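Local atomic coordinates of periplasmic binding protein (PDB entry 4PAG), a protein that probably serves as the periplasmic solute-binding component of an ABC transporter and holds a histidine molecule in its ligand pocket. Residues E228-F242 / L250-K263. Sequence-based numbering, arbitrary orientation.
Sequences EVIIVQNPTFYKTVF and LKAVQNKKVYLVPK. With HIS (histidine), chain E.
Tyr-238 lays one ring face over Leu-260, whose CB sits 4.3 Å from the ring centroid, a CH-pi contact displaced toward the rim. CG of Tyr-238 lies anti to the backbone N (chi1 178°), which carries the ring from helix 235-242 to strand 258-260. The ring edge at CE1 meets Val-258 O in the ring plane. A water also joins that oxygen to Tyr-238 OH.

Val-258 is packed from several directions. Its CG1 meets Val-232 CG2 at 3.6 Å and also touches Val-241 CG1. Phe-242 brings its CZ end against Val-258 CB, while CE1 of the same ring approaches Val-253 O edge-on. Further along, Ile-230 CD1 reaches Leu-250 CD1 and Ala-252 CB. On the other sheet face, Ile-231 CG2 presses on Val-261 CG2 at 3.5 Å, and Val-229 CG1 meets the edge of the Tyr-259 ring. Helix 277-288 packs on this face through Trp-283, Lys-287 and Leu-288.

Four backbone hydrogen bonds join the strands, from Ile-230 N to Lys-257 O through to Val-261 N to Val-232 O.

Lys-263 bends at its last torsion (chi4 73°) and brings NZ to three carbonyl or carboxylate oxygens. NZ donates to Gln-233 O at 2.6 Å and Val-261 O at 2.8 Å, both in the carbonyl plane. It also donates to O of the bound histidine at 2.9 Å. A methionine here would probably leave the ligand carboxylate without this charged partner and the two backbone carbonyls without their shared donor. Leu-260 CD2 and Pro-235 CG also touch this ligand, CD2 near its amino N and CG near its carboxylate.

Strand 229-232, helix 235-242 and strand 258-260 form a beta-alpha-beta crossover at the parallel sheet's edge, with the histidine pocket beyond the strands' C-terminal ends.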
ATOM      1  N   GLU A 228     -20.690  -7.706   7.075  1.00 16.06           N
ATOM      2  CA  GLU A 228     -21.378  -6.482   7.464  1.00 16.31           C
ATOM      3  C   GLU A 228     -20.949  -5.320   6.576  1.00 14.89           C
ATOM      4  O   GLU A 228     -21.753  -4.431   6.278  1.00 15.41           O
ATOM      5  CB  GLU A 228     -21.112  -6.161   8.930  1.00 19.24           C
ATOM      6  CG  GLU A 228     -21.617  -7.241   9.869  1.00 23.04           C
ATOM      7  CD  GLU A 228     -21.064  -7.105  11.275  1.00 28.08           C
ATOM      8  OE1 GLU A 228     -21.607  -6.278  12.038  1.00 41.22           O
ATOM      9  OE2 GLU A 228     -20.101  -7.826  11.616  1.00 23.11           O
ATOM     10  N   VAL A 229     -19.682  -5.330   6.170  1.00 14.26           N
ATOM     11  CA  VAL A 229     -19.132  -4.329   5.267  1.00 12.93           C
ATOM     12  C   VAL A 229     -18.399  -5.018   4.114  1.00 12.35           C
ATOM     13  O   VAL A 229     -17.732  -6.038   4.305  1.00 11.48           O
ATOM     14  CB  VAL A 229     -18.170  -3.373   6.003  1.00 13.87           C
ATOM     15  CG1 VAL A 229     -17.427  -2.478   5.024  1.00 14.45           C
ATOM     16  CG2 VAL A 229     -18.922  -2.507   7.015  1.00 14.88           C
ATOM     17  N   ILE A 230     -18.525  -4.449   2.919  1.00 12.43           N
ATOM     18  CA  ILE A 230     -17.776  -4.923   1.768  1.00 13.00           C
ATOM     19  C   ILE A 230     -16.871  -3.806   1.256  1.00 13.95           C
ATOM     20  O   ILE A 230     -17.320  -2.695   0.976  1.00 13.33           O
ATOM     21  CB  ILE A 230     -18.688  -5.446   0.643  1.00 13.73           C
ATOM     22  CG1 ILE A 230     -19.477  -6.674   1.117  1.00 13.60           C
ATOM     23  CG2 ILE A 230     -17.848  -5.772  -0.590  1.00 13.87           C
ATOM     24  CD1 ILE A 230     -20.613  -7.088   0.204  1.00 14.00           C
ATOM     25  N   ILE A 231     -15.582  -4.110   1.158  1.00 13.66           N
ATOM     26  CA  ILE A 231     -14.599  -3.188   0.608  1.00 13.17           C
ATOM     27  C   ILE A 231     -14.245  -3.672  -0.792  1.00 12.81           C
ATOM     28  O   ILE A 231     -13.833  -4.820  -0.966  1.00 13.49           O
ATOM     29  CB  ILE A 231     -13.333  -3.140   1.490  1.00 13.68           C
ATOM     30  CG1 ILE A 231     -13.670  -2.697   2.923  1.00 15.23           C
ATOM     31  CG2 ILE A 231     -12.281  -2.217   0.887  1.00 13.18           C
ATOM     32  CD1 ILE A 231     -14.289  -1.319   3.046  1.00 16.18           C
ATOM     33  N   VAL A 232     -14.395  -2.783  -1.772  1.00 12.60           N
ATOM     34  CA  VAL A 232     -14.322  -3.113  -3.193  1.00 12.41           C
ATOM     35  C   VAL A 232     -13.138  -2.416  -3.874  1.00 12.64           C
ATOM     36  O   VAL A 232     -12.931  -1.213  -3.712  1.00 13.18           O
ATOM     37  CB  VAL A 232     -15.619  -2.663  -3.905  1.00 12.91           C
ATOM     38  CG1 VAL A 232     -15.522  -2.895  -5.404  1.00 13.79           C
ATOM     39  CG2 VAL A 232     -16.841  -3.368  -3.306  1.00 13.79           C
ATOM     40  N   GLN A 233     -12.377  -3.169  -4.659  1.00 14.19           N
ATOM     41  CA  GLN A 233     -11.224  -2.608  -5.369  1.00 16.05           C
ATOM     42  C   GLN A 233     -11.644  -2.083  -6.754  1.00 16.29           C
ATOM     43  O   GLN A 233     -11.297  -0.968  -7.141  1.00 16.89           O
ATOM     44  CB  GLN A 233     -10.134  -3.687  -5.461  1.00 19.96           C
ATOM     45  CG  GLN A 233      -8.670  -3.272  -5.407  1.00 24.43           C
ATOM     46  CD  GLN A 233      -8.348  -2.034  -4.582  1.00 19.76           C
ATOM     47  OE1 GLN A 233      -8.511  -0.930  -5.057  1.00 19.03           O
ATOM     48  NE2 GLN A 233      -7.805  -2.221  -3.381  1.00 17.80           N
ATOM     49  N   ASN A 234     -12.423  -2.863  -7.489  1.00 17.13           N
ATOM     50  CA  ASN A 234     -12.684  -2.554  -8.898  1.00 16.95           C
ATOM     51  C   ASN A 234     -13.971  -1.739  -9.103  1.00 15.51           C
ATOM     52  O   ASN A 234     -15.055  -2.136  -8.651  1.00 15.69           O
ATOM     53  CB  ASN A 234     -12.678  -3.843  -9.732  1.00 18.64           C
ATOM     54  CG  ASN A 234     -11.275  -4.467  -9.844  1.00 23.37           C
ATOM     55  OD1 ASN A 234     -10.363  -4.135  -9.076  1.00 27.64           O
ATOM     56  ND2 ASN A 234     -11.100  -5.363 -10.813  1.00 24.12           N
ATOM     57  N   PRO A 235     -13.862  -0.587  -9.779  1.00 16.03           N
ATOM     58  CA  PRO A 235     -15.057   0.238  -9.960  1.00 18.00           C
ATOM     59  C   PRO A 235     -16.173  -0.445 -10.755  1.00 19.33           C
ATOM     60  O   PRO A 235     -17.335  -0.146 -10.501  1.00 20.19           O
ATOM     61  CB  PRO A 235     -14.538   1.480 -10.698  1.00 19.34           C
ATOM     62  CG  PRO A 235     -13.234   1.079 -11.284  1.00 20.50           C
ATOM     63  CD  PRO A 235     -12.664   0.034 -10.374  1.00 18.03           C
ATOM     64  N   THR A 236     -15.843  -1.359 -11.676  1.00 21.56           N
ATOM     65  CA  THR A 236     -16.898  -2.081 -12.422  1.00 24.51           C
ATOM     66  C   THR A 236     -17.723  -2.955 -11.476  1.00 20.73           C
ATOM     67  O   THR A 236     -18.946  -3.034 -11.604  1.00 23.13           O
ATOM     68  CB  THR A 236     -16.384  -2.964 -13.597  1.00 28.14           C
ATOM     69  OG1 THR A 236     -15.719  -4.141 -13.099  1.00 37.40           O
ATOM     70  CG2 THR A 236     -15.453  -2.196 -14.498  1.00 26.70           C
ATOM     71  N   PHE A 237     -17.067  -3.598 -10.518  1.00 17.81           N
ATOM     72  CA  PHE A 237     -17.804  -4.389  -9.558  1.00 17.42           C
ATOM     73  C   PHE A 237     -18.657  -3.512  -8.637  1.00 16.22           C
ATOM     74  O   PHE A 237     -19.799  -3.858  -8.304  1.00 16.58           O
ATOM     75  CB  PHE A 237     -16.905  -5.294  -8.723  1.00 18.88           C
ATOM     76  CG  PHE A 237     -17.686  -6.130  -7.773  1.00 18.03           C
ATOM     77  CD1 PHE A 237     -18.629  -7.025  -8.266  1.00 17.94           C
ATOM     78  CD2 PHE A 237     -17.575  -5.957  -6.409  1.00 17.12           C
ATOM     79  CE1 PHE A 237     -19.404  -7.771  -7.411  1.00 18.36           C
ATOM     80  CE2 PHE A 237     -18.353  -6.706  -5.541  1.00 19.09           C
ATOM     81  CZ  PHE A 237     -19.273  -7.609  -6.044  1.00 19.04           C
ATOM     82  N   TYR A 238     -18.113  -2.374  -8.229  1.00 14.19           N
ATOM     83  CA  TYR A 238     -18.855  -1.462  -7.362  1.00 15.93           C
ATOM     84  C   TYR A 238     -20.190  -1.035  -7.992  1.00 16.16           C
ATOM     85  O   TYR A 238     -21.213  -0.959  -7.301  1.00 15.33           O
ATOM     86  CB  TYR A 238     -17.990  -0.260  -7.013  1.00 16.89           C
ATOM     87  CG  TYR A 238     -18.687   0.755  -6.155  1.00 17.48           C
ATOM     88  CD1 TYR A 238     -18.798   0.580  -4.778  1.00 17.94           C
ATOM     89  CD2 TYR A 238     -19.243   1.888  -6.718  1.00 21.19           C
ATOM     90  CE1 TYR A 238     -19.435   1.520  -3.985  1.00 19.21           C
ATOM     91  CE2 TYR A 238     -19.891   2.825  -5.937  1.00 27.51           C
ATOM     92  CZ  TYR A 238     -19.985   2.637  -4.573  1.00 24.62           C
ATOM     93  OH  TYR A 238     -20.637   3.583  -3.817  1.00 32.41           O
ATOM     94  N   LYS A 239     -20.191  -0.782  -9.297  1.00 17.71           N
ATOM     95  CA  LYS A 239     -21.446  -0.519 -10.026  1.00 20.98           C
ATOM     96  C   LYS A 239     -22.328  -1.765 -10.094  1.00 19.24           C
ATOM     97  O   LYS A 239     -23.522  -1.711  -9.806  1.00 20.24           O
ATOM     98  CB  LYS A 239     -21.168  -0.040 -11.458  1.00 23.03           C
ATOM     99  CG  LYS A 239     -20.436   1.286 -11.611  1.00 28.05           C
ATOM    100  CD  LYS A 239     -21.038   2.393 -10.762  1.00 34.86           C
ATOM    101  CE  LYS A 239     -21.179   3.700 -11.533  1.00 45.71           C
ATOM    102  NZ  LYS A 239     -22.486   3.747 -12.248  1.00 52.94           N
ATOM    103  N   THR A 240     -21.727  -2.884 -10.476  1.00 20.01           N
ATOM    104  CA  THR A 240     -22.454  -4.146 -10.633  1.00 21.02           C
ATOM    105  C   THR A 240     -23.210  -4.553  -9.373  1.00 21.07           C
ATOM    106  O   THR A 240     -24.378  -4.958  -9.451  1.00 18.99           O
ATOM    107  CB  THR A 240     -21.487  -5.276 -11.031  1.00 22.55           C
ATOM    108  OG1 THR A 240     -21.039  -5.057 -12.373  1.00 22.55           O
ATOM    109  CG2 THR A 240     -22.151  -6.644 -10.952  1.00 24.69           C
ATOM    110  N   VAL A 241     -22.555  -4.431  -8.219  1.00 20.51           N
ATOM    111  CA  VAL A 241     -23.111  -4.931  -6.960  1.00 22.18           C
ATOM    112  C   VAL A 241     -24.388  -4.182  -6.545  1.00 22.10           C
ATOM    113  O   VAL A 241     -25.210  -4.722  -5.808  1.00 22.37           O
ATOM    114  CB  VAL A 241     -22.041  -4.935  -5.819  1.00 23.78           C
ATOM    115  CG1 VAL A 241     -21.761  -3.538  -5.306  1.00 22.10           C
ATOM    116  CG2 VAL A 241     -22.466  -5.836  -4.670  1.00 25.49           C
ATOM    117  N   PHE A 242     -24.557  -2.955  -7.036  1.00 21.77           N
ATOM    118  CA  PHE A 242     -25.792  -2.187  -6.816  1.00 21.98           C
ATOM    119  C   PHE A 242     -26.778  -2.218  -7.988  1.00 23.01           C
ATOM    120  O   PHE A 242     -27.945  -1.847  -7.824  1.00 27.32           O
ATOM    121  CB  PHE A 242     -25.454  -0.741  -6.460  1.00 21.76           C
ATOM    122  CG  PHE A 242     -24.928  -0.581  -5.069  1.00 20.28           C
ATOM    123  CD1 PHE A 242     -25.757  -0.785  -3.977  1.00 19.95           C
ATOM    124  CD2 PHE A 242     -23.597  -0.253  -4.847  1.00 15.32           C
ATOM    125  CE1 PHE A 242     -25.270  -0.654  -2.686  1.00 21.04           C
ATOM    126  CE2 PHE A 242     -23.108  -0.105  -3.560  1.00 18.28           C
ATOM    127  CZ  PHE A 242     -23.943  -0.313  -2.479  1.00 20.38           C
ATOM    128  N   LEU A 250     -27.526  -9.715   0.100  1.00 15.43           N
ATOM    129  CA  LEU A 250     -26.554  -9.390   1.137  1.00 16.21           C
ATOM    130  C   LEU A 250     -26.994  -8.196   1.980  1.00 15.88           C
ATOM    131  O   LEU A 250     -27.371  -7.151   1.441  1.00 15.03           O
ATOM    132  CB  LEU A 250     -25.206  -9.076   0.495  1.00 16.09           C
ATOM    133  CG  LEU A 250     -24.530 -10.213  -0.275  1.00 18.83           C
ATOM    134  CD1 LEU A 250     -23.263  -9.711  -0.946  1.00 19.93           C
ATOM    135  CD2 LEU A 250     -24.200 -11.383   0.637  1.00 20.63           C
ATOM    136  N   LYS A 251     -26.915  -8.336   3.301  1.00 16.99           N
ATOM    137  CA  LYS A 251     -27.276  -7.245   4.210  1.00 19.45           C
ATOM    138  C   LYS A 251     -26.374  -6.015   4.002  1.00 17.44           C
ATOM    139  O   LYS A 251     -26.835  -4.886   4.105  1.00 15.67           O
ATOM    140  CB  LYS A 251     -27.229  -7.694   5.676  1.00 24.05           C
ATOM    141  CG  LYS A 251     -28.147  -8.865   6.027  1.00 32.73           C
ATOM    142  CD  LYS A 251     -29.596  -8.457   6.297  1.00 40.86           C
ATOM    143  CE  LYS A 251     -30.423  -9.662   6.749  1.00 45.48           C
ATOM    144  NZ  LYS A 251     -31.852  -9.374   7.104  1.00 41.00           N
ATOM    145  N   ALA A 252     -25.092  -6.227   3.710  1.00 17.05           N
ATOM    146  CA  ALA A 252     -24.194  -5.112   3.446  1.00 16.91           C
ATOM    147  C   ALA A 252     -24.708  -4.281   2.269  1.00 17.02           C
ATOM    148  O   ALA A 252     -24.607  -3.054   2.284  1.00 17.97           O
ATOM    149  CB  ALA A 252     -22.778  -5.605   3.175  1.00 16.66           C
ATOM    150  N   VAL A 253     -25.278  -4.952   1.269  1.00 15.96           N
ATOM    151  CA  VAL A 253     -25.792  -4.277   0.081  1.00 16.56           C
ATOM    152  C   VAL A 253     -27.080  -3.517   0.418  1.00 16.56           C
ATOM    153  O   VAL A 253     -27.239  -2.362   0.022  1.00 16.20           O
ATOM    154  CB  VAL A 253     -25.986  -5.261  -1.093  1.00 16.91           C
ATOM    155  CG1 VAL A 253     -26.761  -4.619  -2.236  1.00 19.27           C
ATOM    156  CG2 VAL A 253     -24.632  -5.766  -1.578  1.00 16.00           C
ATOM    157  N   GLN A 254     -27.973  -4.167   1.161  1.00 16.30           N
ATOM    158  CA  GLN A 254     -29.177  -3.524   1.701  1.00 17.26           C
ATOM    159  C   GLN A 254     -28.869  -2.269   2.509  1.00 17.00           C
ATOM    160  O   GLN A 254     -29.548  -1.255   2.370  1.00 20.24           O
ATOM    161  CB  GLN A 254     -29.947  -4.497   2.593  1.00 18.60           C
ATOM    162  CG  GLN A 254     -30.554  -5.669   1.848  1.00 19.60           C
ATOM    163  CD  GLN A 254     -31.709  -5.267   0.955  1.00 19.71           C
ATOM    164  OE1 GLN A 254     -32.371  -4.270   1.200  1.00 22.60           O
ATOM    165  NE2 GLN A 254     -31.954  -6.043  -0.082  1.00 21.74           N
ATOM    166  N   ASN A 255     -27.844  -2.344   3.353  1.00 17.09           N
ATOM    167  CA  ASN A 255     -27.434  -1.215   4.180  1.00 19.70           C
ATOM    168  C   ASN A 255     -26.492  -0.228   3.476  1.00 18.69           C
ATOM    169  O   ASN A 255     -26.089   0.757   4.078  1.00 19.05           O
ATOM    170  CB  ASN A 255     -26.774  -1.723   5.469  1.00 20.27           C
ATOM    171  CG  ASN A 255     -27.709  -2.555   6.321  1.00 22.89           C
ATOM    172  OD1 ASN A 255     -28.899  -2.283   6.394  1.00 25.87           O
ATOM    173  ND2 ASN A 255     -27.167  -3.570   6.984  1.00 24.68           N
ATOM    174  N   LYS A 256     -26.148  -0.495   2.214  1.00 16.69           N
ATOM    175  CA  LYS A 256     -25.235   0.353   1.431  1.00 18.68           C
ATOM    176  C   LYS A 256     -23.861   0.496   2.096  1.00 17.57           C
ATOM    177  O   LYS A 256     -23.189   1.511   1.953  1.00 18.46           O
ATOM    178  CB  LYS A 256     -25.859   1.723   1.161  1.00 21.91           C
ATOM    179  CG  LYS A 256     -27.257   1.649   0.551  1.00 26.77           C
ATOM    180  CD  LYS A 256     -27.972   2.983   0.676  1.00 32.08           C
ATOM    181  CE  LYS A 256     -29.111   3.112  -0.318  1.00 41.20           C
ATOM    182  NZ  LYS A 256     -30.158   2.069  -0.134  1.00 47.64           N
ATOM    183  N   LYS A 257     -23.440  -0.543   2.804  1.00 16.85           N
ATOM    184  CA  LYS A 257     -22.128  -0.565   3.451  1.00 16.21           C
ATOM    185  C   LYS A 257     -21.126  -1.286   2.535  1.00 15.44           C
ATOM    186  O   LYS A 257     -20.542  -2.322   2.878  1.00 14.02           O
ATOM    187  CB  LYS A 257     -22.241  -1.202   4.837  1.00 17.05           C
ATOM    188  CG  LYS A 257     -22.980  -0.305   5.828  1.00 20.27           C
ATOM    189  CD  LYS A 257     -23.486  -1.055   7.050  1.00 23.51           C
ATOM    190  CE  LYS A 257     -22.380  -1.364   8.037  1.00 25.53           C
ATOM    191  NZ  LYS A 257     -21.980  -0.169   8.837  1.00 29.88           N
ATOM    192  N   VAL A 258     -20.963  -0.700   1.352  1.00 14.90           N
ATOM    193  CA  VAL A 258     -20.084  -1.182   0.301  1.00 14.20           C
ATOM    194  C   VAL A 258     -19.284   0.034  -0.161  1.00 14.36           C
ATOM    195  O   VAL A 258     -19.876   1.043  -0.539  1.00 14.04           O
ATOM    196  CB  VAL A 258     -20.892  -1.736  -0.891  1.00 14.39           C
ATOM    197  CG1 VAL A 258     -19.971  -2.213  -2.006  1.00 13.43           C
ATOM    198  CG2 VAL A 258     -21.846  -2.847  -0.449  1.00 14.70           C
ATOM    199  N   TYR A 259     -17.954  -0.040  -0.114  1.00 14.89           N
ATOM    200  CA  TYR A 259     -17.114   1.145  -0.342  1.00 14.83           C
ATOM    201  C   TYR A 259     -15.973   0.855  -1.297  1.00 13.97           C
ATOM    202  O   TYR A 259     -15.300  -0.174  -1.181  1.00 13.34           O
ATOM    203  CB  TYR A 259     -16.572   1.686   0.993  1.00 15.75           C
ATOM    204  CG  TYR A 259     -17.675   1.919   2.015  1.00 16.81           C
ATOM    205  CD1 TYR A 259     -18.510   3.024   1.924  1.00 15.99           C
ATOM    206  CD2 TYR A 259     -17.916   1.001   3.033  1.00 17.41           C
ATOM    207  CE1 TYR A 259     -19.550   3.218   2.827  1.00 16.96           C
ATOM    208  CE2 TYR A 259     -18.944   1.195   3.951  1.00 18.10           C
ATOM    209  CZ  TYR A 259     -19.752   2.311   3.843  1.00 16.36           C
ATOM    210  OH  TYR A 259     -20.764   2.518   4.746  1.00 18.68           O
ATOM    211  N   LEU A 260     -15.771   1.773  -2.238  1.00 13.10           N
ATOM    212  CA  LEU A 260     -14.748   1.647  -3.266  1.00 13.39           C
ATOM    213  C   LEU A 260     -13.442   2.265  -2.761  1.00 12.11           C
ATOM    214  O   LEU A 260     -13.416   3.401  -2.313  1.00 12.47           O
ATOM    215  CB  LEU A 260     -15.207   2.345  -4.549  1.00 14.88           C
ATOM    216  CG  LEU A 260     -14.345   2.262  -5.805  1.00 16.95           C
ATOM    217  CD1 LEU A 260     -14.201   0.832  -6.297  1.00 18.44           C
ATOM    218  CD2 LEU A 260     -14.937   3.153  -6.896  1.00 18.50           C
ATOM    219  N   VAL A 261     -12.360   1.508  -2.823  1.00 12.28           N
ATOM    220  CA  VAL A 261     -11.066   1.987  -2.330  1.00 13.19           C
ATOM    221  C   VAL A 261     -10.552   3.130  -3.213  1.00 12.49           C
ATOM    222  O   VAL A 261     -10.469   2.969  -4.425  1.00 14.65           O
ATOM    223  CB  VAL A 261     -10.018   0.850  -2.314  1.00 13.27           C
ATOM    224  CG1 VAL A 261      -8.662   1.357  -1.863  1.00 13.11           C
ATOM    225  CG2 VAL A 261     -10.460  -0.287  -1.409  1.00 13.82           C
ATOM    226  N   PRO A 262     -10.203   4.287  -2.615  1.00 11.90           N
ATOM    227  CA  PRO A 262      -9.573   5.362  -3.379  1.00 14.20           C
ATOM    228  C   PRO A 262      -8.204   5.006  -3.939  1.00 14.81           C
ATOM    229  O   PRO A 262      -7.454   4.209  -3.348  1.00 14.07           O
ATOM    230  CB  PRO A 262      -9.433   6.493  -2.357  1.00 15.62           C
ATOM    231  CG  PRO A 262     -10.465   6.203  -1.326  1.00 14.01           C
ATOM    232  CD  PRO A 262     -10.500   4.708  -1.239  1.00 13.08           C
ATOM    233  N   LYS A 263      -7.885   5.616  -5.072  1.00 15.33           N
ATOM    234  CA  LYS A 263      -6.721   5.228  -5.868  1.00 16.50           C
ATOM    235  C   LYS A 263      -5.823   6.375  -6.301  1.00 15.02           C
ATOM    236  O   LYS A 263      -4.832   6.135  -6.991  1.00 13.57           O
ATOM    237  CB  LYS A 263      -7.199   4.486  -7.120  1.00 17.81           C
ATOM    238  CG  LYS A 263      -7.908   3.192  -6.799  1.00 20.62           C
ATOM    239  CD  LYS A 263      -8.596   2.590  -7.992  1.00 22.22           C
ATOM    240  CE  LYS A 263      -9.255   1.285  -7.591  1.00 23.49           C
ATOM    241  NZ  LYS A 263     -10.465   1.510  -6.759  1.00 23.07           N
TER
HETATM  242  N   HIS E 403     -14.067   5.908  -8.357  0.50 28.91           N
HETATM  243  CA  HIS E 403     -12.623   5.646  -8.109  0.50 25.90           C
HETATM  244  C   HIS E 403     -12.127   4.499  -8.977  0.50 22.60           C
HETATM  245  O   HIS E 403     -11.894   3.359  -8.552  0.50 15.82           O
HETATM  246  CB  HIS E 403     -12.367   5.355  -6.635  0.50 24.46           C
HETATM  247  CG  HIS E 403     -13.021   6.330  -5.707  0.50 24.82           C
HETATM  248  ND1 HIS E 403     -13.433   5.991  -4.436  0.50 21.02           N
HETATM  249  CD2 HIS E 403     -13.338   7.635  -5.870  0.50 27.39           C
HETATM  250  CE1 HIS E 403     -13.966   7.049  -3.851  0.50 24.88           C
HETATM  251  NE2 HIS E 403     -13.921   8.060  -4.699  0.50 28.41           N
HETATM  252  OXT HIS E 403     -11.960   4.713 -10.168  0.50 24.38           O
HETATM  253  O   HOH W   1     -24.394  -4.483   7.068  1.00 21.67           O
HETATM  254  O   HOH W   2     -20.128   3.882  -1.316  1.00 35.16           O